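Local structure of uncharacterized protein (4JZA) at residues Leu175-Lys188 with Leu321-Val335. The protein is probably a phosphoinositide phosphatase that removes a phosphate from phosphatidylinositol 3-phosphate, consistent with a part in host lipid metabolism during Legionella infection. Numbering follows the deposited sequence.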
loop_
_atom_site.group_PDB
_atom_site.type_symbol
_atom_site.label_atom_id
_atom_site.label_comp_id
_atom_site.label_asym_id
_atom_site.label_seq_id
_atom_site.Cartn_x
_atom_site.Cartn_y
_atom_site.Cartn_z
ATOM N N LEU A 175 -0.262 17.611 13.020
ATOM C CA LEU A 175 -0.987 18.677 12.303
ATOM C C LEU A 175 -0.088 19.872 12.098
ATOM O O LEU A 175 -0.147 20.504 11.033
ATOM C CB LEU A 175 -2.266 19.105 13.041
ATOM C CG LEU A 175 -3.299 18.003 13.216
ATOM C CD1 LEU A 175 -4.561 18.535 13.839
ATOM C CD2 LEU A 175 -3.622 17.413 11.862
ATOM N N ASP A 176 0.747 20.166 13.107
ATOM C CA ASP A 176 1.667 21.291 13.037
ATOM C C ASP A 176 2.727 21.066 11.994
ATOM O O ASP A 176 3.018 21.956 11.180
ATOM C CB ASP A 176 2.345 21.534 14.387
ATOM C CG ASP A 176 1.379 22.055 15.443
ATOM O OD1 ASP A 176 0.332 22.693 15.101
ATOM O OD2 ASP A 176 1.673 21.787 16.625
ATOM N N GLU A 177 3.283 19.858 11.995
ATOM C CA GLU A 177 4.204 19.468 10.938
ATOM C C GLU A 177 3.581 19.538 9.531
ATOM O O GLU A 177 4.238 19.963 8.594
ATOM C CB GLU A 177 4.751 18.090 11.216
ATOM C CG GLU A 177 5.641 18.006 12.454
ATOM C CD GLU A 177 5.804 16.579 12.934
ATOM O OE1 GLU A 177 5.053 15.672 12.497
ATOM O OE2 GLU A 177 6.687 16.346 13.762
ATOM N N LEU A 178 2.327 19.132 9.364
ATOM C CA LEU A 178 1.691 19.214 8.050
ATOM C C LEU A 178 1.511 20.651 7.591
ATOM O O LEU A 178 1.704 20.996 6.401
ATOM C CB LEU A 178 0.360 18.469 8.032
ATOM C CG LEU A 178 0.475 16.957 8.214
ATOM C CD1 LEU A 178 -0.903 16.352 8.398
ATOM C CD2 LEU A 178 1.169 16.266 7.052
ATOM N N THR A 179 1.177 21.505 8.544
ATOM C CA THR A 179 1.064 22.930 8.288
ATOM C C THR A 179 2.394 23.527 7.817
ATOM O O THR A 179 2.399 24.291 6.864
ATOM C CB THR A 179 0.554 23.623 9.569
ATOM O OG1 THR A 179 -0.759 23.129 9.872
ATOM C CG2 THR A 179 0.517 25.166 9.409
ATOM N N LEU A 180 3.505 23.191 8.479
ATOM C CA LEU A 180 4.809 23.636 8.019
ATOM C C LEU A 180 5.121 23.163 6.570
ATOM O O LEU A 180 5.633 23.923 5.738
ATOM C CB LEU A 180 5.910 23.115 8.950
ATOM C CG LEU A 180 6.092 23.823 10.280
ATOM C CD1 LEU A 180 7.082 23.061 11.162
ATOM C CD2 LEU A 180 6.573 25.252 10.065
ATOM N N ILE A 181 4.855 21.886 6.291
ATOM C CA ILE A 181 5.088 21.332 4.969
ATOM C C ILE A 181 4.399 22.203 3.890
ATOM O O ILE A 181 5.033 22.582 2.919
ATOM C CB ILE A 181 4.675 19.834 4.919
ATOM C CG1 ILE A 181 5.630 18.987 5.765
ATOM C CG2 ILE A 181 4.718 19.279 3.494
ATOM C CD1 ILE A 181 5.059 17.660 6.209
ATOM N N LYS A 182 3.130 22.564 4.080
ATOM C CA LYS A 182 2.467 23.429 3.125
ATOM C C LYS A 182 3.071 24.805 3.096
ATOM O O LYS A 182 3.204 25.427 2.046
ATOM C CB LYS A 182 1.031 23.670 3.478
ATOM C CG LYS A 182 0.185 22.445 3.552
ATOM C CD LYS A 182 -1.267 22.844 3.749
ATOM C CE LYS A 182 -1.882 23.436 2.486
ATOM N NZ LYS A 182 -3.356 23.568 2.648
ATOM N N ALA A 183 3.412 25.329 4.257
ATOM C CA ALA A 183 3.878 26.703 4.262
ATOM C C ALA A 183 5.227 26.817 3.537
ATOM O O ALA A 183 5.521 27.892 2.985
ATOM C CB ALA A 183 3.937 27.255 5.668
ATOM N N LYS A 184 6.013 25.726 3.519
ATOM C CA LYS A 184 7.293 25.694 2.816
ATOM C C LYS A 184 7.159 25.218 1.403
ATOM O O LYS A 184 8.159 25.009 0.707
ATOM C CB LYS A 184 8.345 24.907 3.619
ATOM C CG LYS A 184 8.537 25.543 4.985
ATOM C CD LYS A 184 9.710 25.021 5.770
ATOM C CE LYS A 184 9.671 25.623 7.182
ATOM N NZ LYS A 184 10.370 26.947 7.276
ATOM N N LYS A 185 5.916 25.094 0.947
ATOM C CA LYS A 185 5.641 24.662 -0.421
ATOM C C LYS A 185 6.226 23.287 -0.749
ATOM O O LYS A 185 6.794 23.121 -1.815
ATOM C CB LYS A 185 6.186 25.675 -1.428
ATOM C CG LYS A 185 6.139 27.096 -0.923
ATOM C CD LYS A 185 5.122 27.951 -1.626
ATOM C CE LYS A 185 5.084 29.315 -0.950
ATOM N NZ LYS A 185 5.145 30.423 -1.935
ATOM N N TYR A 186 6.109 22.316 0.158
ATOM C CA TYR A 186 6.319 20.932 -0.215
ATOM C C TYR A 186 7.719 20.673 -0.750
ATOM O O TYR A 186 7.866 20.065 -1.819
ATOM C CB TYR A 186 5.289 20.529 -1.290
ATOM C CG TYR A 186 3.890 20.977 -0.950
ATOM C CD1 TYR A 186 3.165 20.330 0.035
ATOM C CD2 TYR A 186 3.302 22.074 -1.572
ATOM C CE1 TYR A 186 1.881 20.730 0.371
ATOM C CE2 TYR A 186 2.016 22.490 -1.231
ATOM C CZ TYR A 186 1.299 21.798 -0.255
ATOM O OH TYR A 186 0.023 22.183 0.156
ATOM N N PRO A 187 8.759 21.113 -0.016
ATOM C CA PRO A 187 10.093 20.772 -0.499
ATOM C C PRO A 187 10.291 19.252 -0.518
ATOM O O PRO A 187 9.734 18.534 0.307
ATOM C CB PRO A 187 11.012 21.425 0.514
ATOM C CG PRO A 187 10.245 21.385 1.765
ATOM C CD PRO A 187 8.803 21.599 1.370
ATOM N N LYS A 188 11.046 18.793 -1.497
ATOM C CA LYS A 188 11.302 17.396 -1.699
ATOM C C LYS A 188 12.659 17.019 -1.203
ATOM O O LYS A 188 13.547 17.848 -1.067
ATOM C CB LYS A 188 11.257 17.098 -3.174
ATOM C CG LYS A 188 9.954 17.500 -3.844
ATOM C CD LYS A 188 8.755 16.913 -3.111
ATOM C CE LYS A 188 7.498 17.142 -3.918
ATOM N NZ LYS A 188 7.141 18.588 -3.952
ATOM N N LEU A 321 1.581 13.245 -0.952
ATOM C CA LEU A 321 1.166 13.959 0.258
ATOM C C LEU A 321 0.748 15.376 -0.096
ATOM O O LEU A 321 -0.323 15.840 0.308
ATOM C CB LEU A 321 2.287 13.979 1.313
ATOM C CG LEU A 321 2.002 14.611 2.674
ATOM C CD1 LEU A 321 0.794 13.978 3.306
ATOM C CD2 LEU A 321 3.230 14.412 3.577
ATOM N N GLU A 322 1.630 16.034 -0.855
ATOM C CA GLU A 322 1.407 17.372 -1.347
ATOM C C GLU A 322 0.034 17.483 -2.010
ATOM O O GLU A 322 -0.704 18.415 -1.756
ATOM C CB GLU A 322 2.512 17.776 -2.330
ATOM C CG GLU A 322 2.214 19.006 -3.200
ATOM C CD GLU A 322 3.311 19.318 -4.216
ATOM O OE1 GLU A 322 3.129 20.218 -5.056
ATOM O OE2 GLU A 322 4.373 18.667 -4.191
ATOM N N HIS A 323 -0.331 16.528 -2.831
ATOM C CA HIS A 323 -1.541 16.689 -3.602
ATOM C C HIS A 323 -2.805 16.633 -2.749
ATOM O O HIS A 323 -3.795 17.274 -3.068
ATOM C CB HIS A 323 -1.612 15.620 -4.656
ATOM C CG HIS A 323 -2.759 15.791 -5.599
ATOM N ND1 HIS A 323 -2.779 16.763 -6.580
ATOM C CD2 HIS A 323 -3.917 15.096 -5.733
ATOM C CE1 HIS A 323 -3.900 16.660 -7.278
ATOM N NE2 HIS A 323 -4.601 15.649 -6.793
ATOM N N VAL A 324 -2.770 15.843 -1.686
ATOM C CA VAL A 324 -3.879 15.746 -0.738
ATOM C C VAL A 324 -3.932 16.962 0.144
ATOM O O VAL A 324 -5.032 17.438 0.388
ATOM C CB VAL A 324 -3.756 14.522 0.181
ATOM C CG1 VAL A 324 -4.778 14.554 1.278
ATOM C CG2 VAL A 324 -3.978 13.253 -0.600
ATOM N N LEU A 325 -2.765 17.447 0.626
ATOM C CA LEU A 325 -2.683 18.620 1.517
ATOM C C LEU A 325 -3.155 19.848 0.794
ATOM O O LEU A 325 -3.773 20.752 1.352
ATOM C CB LEU A 325 -1.266 18.855 2.029
ATOM C CG LEU A 325 -0.807 17.951 3.166
ATOM C CD1 LEU A 325 0.657 18.172 3.511
ATOM C CD2 LEU A 325 -1.593 18.213 4.405
ATOM N N LYS A 326 -2.806 19.903 -0.467
ATOM C CA LYS A 326 -3.131 21.051 -1.306
ATOM C C LYS A 326 -4.683 21.179 -1.488
ATOM O O LYS A 326 -5.203 22.234 -1.836
ATOM C CB LYS A 326 -2.393 20.894 -2.630
ATOM C CG LYS A 326 -1.932 22.147 -3.310
ATOM C CD LYS A 326 -1.243 21.812 -4.634
ATOM C CE LYS A 326 0.262 21.787 -4.477
ATOM N NZ LYS A 326 0.913 21.756 -5.819
ATOM N N GLY A 327 -5.424 20.116 -1.218
ATOM C CA GLY A 327 -6.845 20.167 -1.461
ATOM C C GLY A 327 -7.703 20.428 -0.228
ATOM O O GLY A 327 -8.904 20.231 -0.248
ATOM N N VAL A 328 -7.114 20.910 0.860
ATOM C CA VAL A 328 -7.919 21.191 2.047
ATOM C C VAL A 328 -7.529 22.507 2.675
ATOM O O VAL A 328 -6.380 22.926 2.561
ATOM C CB VAL A 328 -7.769 20.046 3.089
ATOM C CG1 VAL A 328 -8.377 18.780 2.532
ATOM C CG2 VAL A 328 -6.294 19.821 3.452
ATOM N N ASP A 329 -8.455 23.149 3.378
ATOM C CA ASP A 329 -8.062 24.291 4.188
ATOM C C ASP A 329 -7.500 23.783 5.457
ATOM O O ASP A 329 -6.425 24.198 5.800
ATOM C CB ASP A 329 -9.222 25.226 4.477
ATOM C CG ASP A 329 -9.611 26.048 3.255
ATOM O OD1 ASP A 329 -8.695 26.567 2.560
ATOM O OD2 ASP A 329 -10.835 26.185 3.010
ATOM N N ASP A 330 -8.222 22.870 6.123
ATOM C CA ASP A 330 -7.782 22.263 7.380
ATOM C C ASP A 330 -6.950 20.984 7.129
ATOM O O ASP A 330 -7.401 20.018 6.498
ATOM C CB ASP A 330 -8.966 21.977 8.310
ATOM C CG ASP A 330 -8.511 21.687 9.768
ATOM O OD1 ASP A 330 -7.289 21.431 10.006
ATOM O OD2 ASP A 330 -9.361 21.737 10.687
ATOM N N VAL A 331 -5.718 20.995 7.615
ATOM C CA VAL A 331 -4.811 19.939 7.258
ATOM C C VAL A 331 -5.301 18.597 7.808
ATOM O O VAL A 331 -4.901 17.538 7.310
ATOM C CB VAL A 331 -3.387 20.218 7.729
ATOM C CG1 VAL A 331 -2.824 21.382 6.965
ATOM C CG2 VAL A 331 -3.333 20.495 9.229
ATOM N N LYS A 332 -6.155 18.637 8.830
ATOM C CA LYS A 332 -6.689 17.411 9.398
ATOM C C LYS A 332 -7.593 16.635 8.441
ATOM O O LYS A 332 -7.660 15.403 8.482
ATOM C CB LYS A 332 -7.358 17.669 10.749
ATOM C CG LYS A 332 -8.724 18.323 10.751
ATOM C CD LYS A 332 -9.136 18.611 12.207
ATOM C CE LYS A 332 -10.482 19.342 12.353
ATOM N NZ LYS A 332 -11.517 18.933 11.348
ATOM N N ASP A 333 -8.219 17.342 7.525
ATOM C CA ASP A 333 -9.007 16.692 6.490
ATOM C C ASP A 333 -8.207 15.959 5.424
ATOM O O ASP A 333 -8.773 15.242 4.597
ATOM C CB ASP A 333 -9.903 17.725 5.836
ATOM C CG ASP A 333 -10.903 18.305 6.807
ATOM O OD1 ASP A 333 -11.107 17.728 7.892
ATOM O OD2 ASP A 333 -11.471 19.352 6.486
ATOM N N ALA A 334 -6.901 16.161 5.405
ATOM C CA ALA A 334 -6.061 15.414 4.514
ATOM C C ALA A 334 -5.663 14.063 5.131
ATOM O O ALA A 334 -5.093 13.219 4.447
ATOM C CB ALA A 334 -4.807 16.209 4.227
ATOM N N VAL A 335 -5.869 13.874 6.429
ATOM C CA VAL A 335 -5.346 12.687 7.071
ATOM C C VAL A 335 -6.360 12.064 8.032
ATOM O O VAL A 335 -5.999 11.643 9.145
ATOM C CB VAL A 335 -4.013 12.972 7.779
ATOM C CG1 VAL A 335 -2.895 13.229 6.756
ATOM C CG2 VAL A 335 -4.156 14.133 8.709
#
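L178 and K182 of helix 175-183 lie over L325 and V331, their helix crossing helix 321-325 nearly at a right angle (-97°), with the axes 10.7 Å apart at closest approach. L178 is wedged between both parts of segment 321-335: its CD2 packs on L325 CD1 at 4.1 Å, the two side chains crossing at about a right angle, while its CD1 meets V335 CG2 tip to tip. V331, opening the 3-10 segment 331-334, rests its CB on L178 CB and sets CG2 against both L175 O and T179 OG1; that hydroxyl is turned back onto L175 O, which also accepts from T179 N on the opposite face of its plane. K182 runs its CD past V331 CG1, then bends at chi3 (73°) to bring NZ to L325 O at 3.1 Å, above the carbonyl plane, placing the ammonium over the type I turn L325-V328. Beyond the Schellman motif that closes helix 175-183, the Y186 ring lies on E322. E322 CG makes a CH-pi contact 3.5 Å from the ring centroid, and the carboxylate is stacked 5° from parallel with the ring; L325 CB comes to the ring edge. E322 is gripped from two sides, OE2 by K188 NZ at 2.8 Å and OE1, through its anti lone pair, by K326 NZ. K188 NZ also bonds Y186 O. I181 and L321 also touch helix 308-311, and L321 and V335 meet helix 122-140. The contact joins both ends of a mostly helical excursion, containing the family's insertion region, between adjacent strands 159-166 and 352-359 of the mixed sheet.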